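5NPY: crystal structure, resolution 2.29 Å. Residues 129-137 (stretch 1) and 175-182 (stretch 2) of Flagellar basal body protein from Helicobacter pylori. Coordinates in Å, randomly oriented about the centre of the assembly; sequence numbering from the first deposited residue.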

ATOM      1  N   ALA A 129       6.587 -40.437   4.207  1.00 57.94           N
ATOM      2  CA  ALA A 129       7.182 -40.167   2.908  1.00 60.51           C
ATOM      3  C   ALA A 129       6.058 -39.913   1.917  1.00 61.42           C
ATOM      4  O   ALA A 129       4.885 -40.162   2.206  1.00 63.28           O
ATOM      5  N   ARG A 130       6.423 -39.398   0.745  1.00 59.01           N
ATOM      6  CA  ARG A 130       5.466 -39.124  -0.318  1.00 55.67           C
ATOM      7  C   ARG A 130       5.437 -40.286  -1.300  1.00 50.07           C
ATOM      8  O   ARG A 130       6.492 -40.773  -1.723  1.00 49.48           O
ATOM      9  N   ASP A 131       4.234 -40.719  -1.672  1.00 47.81           N
ATOM     10  CA  ASP A 131       4.094 -41.669  -2.767  1.00 53.33           C
ATOM     11  C   ASP A 131       4.266 -40.913  -4.092  1.00 62.54           C
ATOM     12  O   ASP A 131       4.619 -39.728  -4.117  1.00 54.52           O
ATOM     13  N   ALA A 132       4.013 -41.596  -5.213  1.00 71.93           N
ATOM     14  CA  ALA A 132       4.305 -41.016  -6.526  1.00 78.19           C
ATOM     15  C   ALA A 132       3.586 -39.690  -6.750  1.00 72.84           C
ATOM     16  O   ALA A 132       4.083 -38.834  -7.493  1.00 79.95           O
ATOM     17  N   ASP A 133       2.433 -39.492  -6.111  1.00 66.95           N
ATOM     18  CA  ASP A 133       1.594 -38.325  -6.348  1.00 59.53           C
ATOM     19  C   ASP A 133       1.687 -37.296  -5.232  1.00 54.48           C
ATOM     20  O   ASP A 133       0.835 -36.410  -5.151  1.00 51.72           O
ATOM     21  N   GLY A 134       2.695 -37.402  -4.368  1.00 52.81           N
ATOM     22  CA  GLY A 134       2.882 -36.428  -3.313  1.00 52.24           C
ATOM     23  C   GLY A 134       1.969 -36.574  -2.118  1.00 58.13           C
ATOM     24  O   GLY A 134       1.765 -35.595  -1.394  1.00 74.85           O
ATOM     25  N   TYR A 135       1.398 -37.756  -1.889  1.00 51.20           N
ATOM     26  CA  TYR A 135       0.620 -38.015  -0.681  1.00 50.09           C
ATOM     27  C   TYR A 135       1.548 -38.495   0.423  1.00 51.58           C
ATOM     28  O   TYR A 135       2.459 -39.286   0.172  1.00 46.89           O
ATOM     29  N   LEU A 136       1.318 -38.009   1.642  1.00 54.39           N
ATOM     30  CA  LEU A 136       2.065 -38.504   2.795  1.00 57.15           C
ATOM     31  C   LEU A 136       1.570 -39.897   3.160  1.00 56.16           C
ATOM     32  O   LEU A 136       0.366 -40.115   3.318  1.00 60.74           O
ATOM     33  N   VAL A 137       2.501 -40.844   3.284  1.00 52.56           N
ATOM     34  CA  VAL A 137       2.174 -42.242   3.529  1.00 41.52           C
ATOM     35  C   VAL A 137       3.160 -42.817   4.532  1.00 46.47           C
ATOM     36  O   VAL A 137       4.313 -42.382   4.613  1.00 49.88           O
ATOM     37  N   SER A 175      -8.151 -35.088   6.861  1.00 32.23           N
ATOM     38  CA  SER A 175      -8.154 -35.847   5.617  1.00 37.36           C
ATOM     39  C   SER A 175      -6.708 -36.116   5.224  1.00 43.00           C
ATOM     40  O   SER A 175      -5.777 -35.610   5.863  1.00 45.61           O
ATOM     41  N   PRO A 176      -6.480 -36.940   4.193  1.00 43.31           N
ATOM     42  CA  PRO A 176      -5.105 -37.180   3.744  1.00 38.03           C
ATOM     43  C   PRO A 176      -4.452 -35.912   3.223  1.00 47.92           C
ATOM     44  O   PRO A 176      -5.067 -35.133   2.491  1.00 53.05           O
ATOM     45  N   LEU A 177      -3.193 -35.713   3.608  1.00 46.35           N
ATOM     46  CA  LEU A 177      -2.414 -34.566   3.158  1.00 48.27           C
ATOM     47  C   LEU A 177      -1.707 -34.889   1.849  1.00 52.40           C
ATOM     48  O   LEU A 177      -1.127 -35.968   1.693  1.00 57.19           O
ATOM     49  N   GLN A 178      -1.753 -33.947   0.910  1.00 59.29           N
ATOM     50  CA  GLN A 178      -1.139 -34.121  -0.407  1.00 60.89           C
ATOM     51  C   GLN A 178      -0.272 -32.901  -0.711  1.00 55.89           C
ATOM     52  O   GLN A 178      -0.777 -31.841  -1.099  1.00 49.77           O
ATOM     53  N   ILE A 179       1.033 -33.055  -0.536  1.00 46.77           N
ATOM     54  CA  ILE A 179       1.977 -31.990  -0.840  1.00 45.52           C
ATOM     55  C   ILE A 179       2.941 -32.515  -1.895  1.00 47.61           C
ATOM     56  O   ILE A 179       3.967 -33.117  -1.546  1.00 56.62           O
ATOM     57  N   PRO A 180       2.651 -32.329  -3.181  1.00 49.72           N
ATOM     58  CA  PRO A 180       3.565 -32.809  -4.228  1.00 50.40           C
ATOM     59  C   PRO A 180       4.918 -32.112  -4.155  1.00 61.17           C
ATOM     60  O   PRO A 180       5.127 -31.151  -3.408  1.00 47.07           O
ATOM     61  N   GLN A 181       5.851 -32.611  -4.973  1.00 76.30           N
ATOM     62  CA  GLN A 181       7.233 -32.139  -4.962  1.00 89.82           C
ATOM     63  C   GLN A 181       7.440 -30.938  -5.887  1.00 93.87           C
ATOM     64  O   GLN A 181       7.832 -29.857  -5.436  1.00 86.84           O
ATOM     65  N   ASP A 182       7.205 -31.121  -7.186  1.00102.44           N
ATOM     66  CA  ASP A 182       7.267 -29.998  -8.113  1.00114.88           C
ATOM     67  C   ASP A 182       6.075 -29.081  -7.882  1.00109.66           C
ATOM     68  O   ASP A 182       5.003 -29.282  -8.464  1.00120.78           O
TER

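Stretch 1 is a hairpin: the end of one strand, 129-130, and the strand residues 136-137 are joined by a type I turn from Asp-131 to Gly-134, and stretch 2 runs past the turn and the strand that leaves it. The backbones meet in a single bridge between Tyr-135 and Gln-178, and 507 Å² is buried between the stretches, summed over both sides.

Backbone hydrogen bonds set the register. Leu-136 N donates to Leu-177 O at 3.2 Å with nearly straight geometry, while Ile-179 N reaches Gly-134 O at 2.8 Å but at a bent angle, which makes that bond weak. Two CA-H...O contacts support them, from Gln-178 CA to Gly-134 O at 3.4 Å and from Tyr-135 CA to Leu-177 O at 3.6 Å. Glycine suits position 134 for two reasons. Its positive phi is easily adopted without a side chain, and its CA lies 3.8 Å from the CA of Pro-180; a CB there would point toward stretch 2 and clash with that Pro-180 CA.

Among the polar side chains, Arg-130 reaches across to the backbone of Ile-179 and Pro-180. Its CB points toward stretch 2, and with chi1 at -32°, between wells, and chi2 t, the long chain carries the guanidinium to a row of backbone atoms. Arg-130 NH1 donates a hydrogen bond to Ile-179 O at 3.2 Å, and Pro-180 O lies 3.0 Å from the same Arg-130 NH1. Both carbonyls sit at the guanidinium edge, near its plane, whereas Gln-181 CB lies over one face, 3.7 Å from Arg-130 NH1. Arginine fits because it combines reach, a polar edge and a flat face that can accept aliphatic carbon. Gln-178 provides a second polar link: Gln-178 NE2 makes a weak hydrogen bond to Asp-133 O at 3.3 Å. Asp-131 works within its own stretch. In the p rotamer, Asp-131 OD1 accepts a hydrogen bond from Tyr-135 N at 2.8 Å and a weak one from Asp-133 N at 3.3 Å, bracing the turn that presents Gly-134.

The aromatic contact centres on Tyr-135. Its CB points sideways, but the m rotamer, with chi2 near 90°, brings the end of the side chain nearer stretch 2. Gln-178, extended with chi1 and chi2 both t, lays Gln-178 CG over the face of the Tyr-135 ring, 3.7 Å from the centroid and only 8° off the normal, in a CH-pi contact. The amide follows the methylene over the ring, with Gln-178 CD over the same face and Gln-178 NE2 3.5 Å from Tyr-135 CE1. At the ring edge, Tyr-135 CD2 meets Pro-176 CB at 4.2 Å; the proline CB points toward stretch 1.

The purely apolar packing is simpler. Leu-136 and Leu-177, both buried and both m,t, have CA-to-CB bonds that point sideways and meet at 4.1 Å between Leu-136 CG and Leu-177 CB. Their branched hydrocarbon side chains suit this buried site beside the backbone hydrogen bond that joins the same two residues.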

ATOM      1  CB  ALA A 129       8.077 -41.323   2.455  1.00 58.35           C
ATOM      2  CB  ARG A 130       5.807 -37.835  -1.072  1.00 63.76           C
ATOM      3  CG  ARG A 130       6.461 -36.752  -0.246  1.00 66.35           C
ATOM      4  CD  ARG A 130       6.536 -35.463  -1.039  1.00 67.00           C
ATOM      5  NE  ARG A 130       7.789 -34.758  -0.786  1.00 69.75           N
ATOM      6  CZ  ARG A 130       8.043 -33.519  -1.193  1.00 67.03           C
ATOM      7  NH1 ARG A 130       7.114 -32.844  -1.858  1.00 67.93           N
ATOM      8  NH2 ARG A 130       9.215 -32.953  -0.925  1.00 55.73           N
ATOM      9  CB  ASP A 131       2.770 -42.431  -2.653  1.00 45.51           C
ATOM     10  CG  ASP A 131       1.550 -41.559  -2.900  1.00 47.08           C
ATOM     11  OD1 ASP A 131       1.698 -40.329  -2.999  1.00 67.85           O
ATOM     12  OD2 ASP A 131       0.427 -42.103  -2.978  1.00 41.37           O
ATOM     13  CB  ALA A 132       3.935 -42.005  -7.633  1.00 78.04           C
ATOM     14  CB  ASP A 133       0.145 -38.763  -6.538  1.00 56.25           C
ATOM     15  CG  ASP A 133       0.023 -39.931  -7.485  1.00 67.69           C
ATOM     16  OD1 ASP A 133       0.209 -41.082  -7.030  1.00 71.80           O
ATOM     17  OD2 ASP A 133      -0.237 -39.695  -8.685  1.00 71.88           O
ATOM     18  CB  TYR A 135      -0.472 -39.065  -0.924  1.00 49.62           C
ATOM     19  CG  TYR A 135      -1.742 -38.541  -1.561  1.00 52.59           C
ATOM     20  CD1 TYR A 135      -1.916 -38.558  -2.941  1.00 59.47           C
ATOM     21  CD2 TYR A 135      -2.769 -38.034  -0.782  1.00 57.37           C
ATOM     22  CE1 TYR A 135      -3.080 -38.076  -3.522  1.00 62.86           C
ATOM     23  CE2 TYR A 135      -3.934 -37.548  -1.353  1.00 61.82           C
ATOM     24  CZ  TYR A 135      -4.084 -37.571  -2.720  1.00 66.61           C
ATOM     25  OH  TYR A 135      -5.244 -37.083  -3.275  1.00 71.58           O
ATOM     26  CB  LEU A 136       1.921 -37.568   3.998  1.00 54.13           C
ATOM     27  CG  LEU A 136       2.188 -36.072   3.828  1.00 51.40           C
ATOM     28  CD1 LEU A 136       2.446 -35.437   5.182  1.00 42.81           C
ATOM     29  CD2 LEU A 136       3.348 -35.815   2.876  1.00 55.28           C
ATOM     30  CB  VAL A 137       2.198 -43.085   2.236  1.00 36.14           C
ATOM     31  CG1 VAL A 137       1.035 -42.707   1.315  1.00 31.13           C
ATOM     32  CG2 VAL A 137       3.571 -42.949   1.531  1.00 27.94           C
ATOM     33  CB  SER A 175      -8.913 -35.092   4.512  1.00 39.21           C
ATOM     34  OG  SER A 175      -8.169 -34.005   3.992  1.00 44.10           O
ATOM     35  CB  PRO A 176      -5.276 -38.213   2.630  1.00 40.98           C
ATOM     36  CG  PRO A 176      -6.487 -38.942   3.008  1.00 47.60           C
ATOM     37  CD  PRO A 176      -7.407 -37.888   3.551  1.00 49.07           C
ATOM     38  CB  LEU A 177      -1.392 -34.163   4.223  1.00 41.06           C
ATOM     39  CG  LEU A 177      -2.043 -33.892   5.577  1.00 44.47           C
ATOM     40  CD1 LEU A 177      -1.034 -33.283   6.550  1.00 48.49           C
ATOM     41  CD2 LEU A 177      -3.288 -32.999   5.425  1.00 40.27           C
ATOM     42  CB  GLN A 178      -2.191 -34.329  -1.487  1.00 63.56           C
ATOM     43  CG  GLN A 178      -1.590 -34.641  -2.848  1.00 69.75           C
ATOM     44  CD  GLN A 178      -2.590 -34.529  -3.984  1.00 68.78           C
ATOM     45  OE1 GLN A 178      -3.676 -33.961  -3.826  1.00 71.56           O
ATOM     46  NE2 GLN A 178      -2.227 -35.073  -5.141  1.00 59.76           N
ATOM     47  CB  ILE A 179       2.719 -31.528   0.421  1.00 52.41           C
ATOM     48  CG1 ILE A 179       1.719 -31.097   1.497  1.00 53.15           C
ATOM     49  CG2 ILE A 179       3.694 -30.407   0.098  1.00 49.47           C
ATOM     50  CD1 ILE A 179       2.353 -30.804   2.828  1.00 41.29           C
ATOM     51  CB  PRO A 180       2.833 -32.477  -5.535  1.00 33.92           C
ATOM     52  CG  PRO A 180       1.390 -32.256  -5.132  1.00 44.37           C
ATOM     53  CD  PRO A 180       1.425 -31.727  -3.736  1.00 50.42           C
ATOM     54  CB  GLN A 181       8.178 -33.283  -5.345  1.00 94.49           C
ATOM     55  CG  GLN A 181       9.658 -32.914  -5.300  1.00 96.75           C
ATOM     56  CD  GLN A 181      10.572 -34.109  -5.473  1.00 93.75           C
ATOM     57  OE1 GLN A 181      10.223 -35.093  -6.139  1.00 92.59           O
ATOM     58  NE2 GLN A 181      11.752 -34.034  -4.871  1.00 88.60           N
ATOM     59  CB  ASP A 182       7.303 -30.483  -9.566  1.00125.28           C
ATOM     60  CG  ASP A 182       7.120 -29.344 -10.566  1.00130.45           C
ATOM     61  OD1 ASP A 182       8.065 -28.548 -10.748  1.00134.65           O
ATOM     62  OD2 ASP A 182       6.029 -29.244 -11.168  1.00128.22           O
TER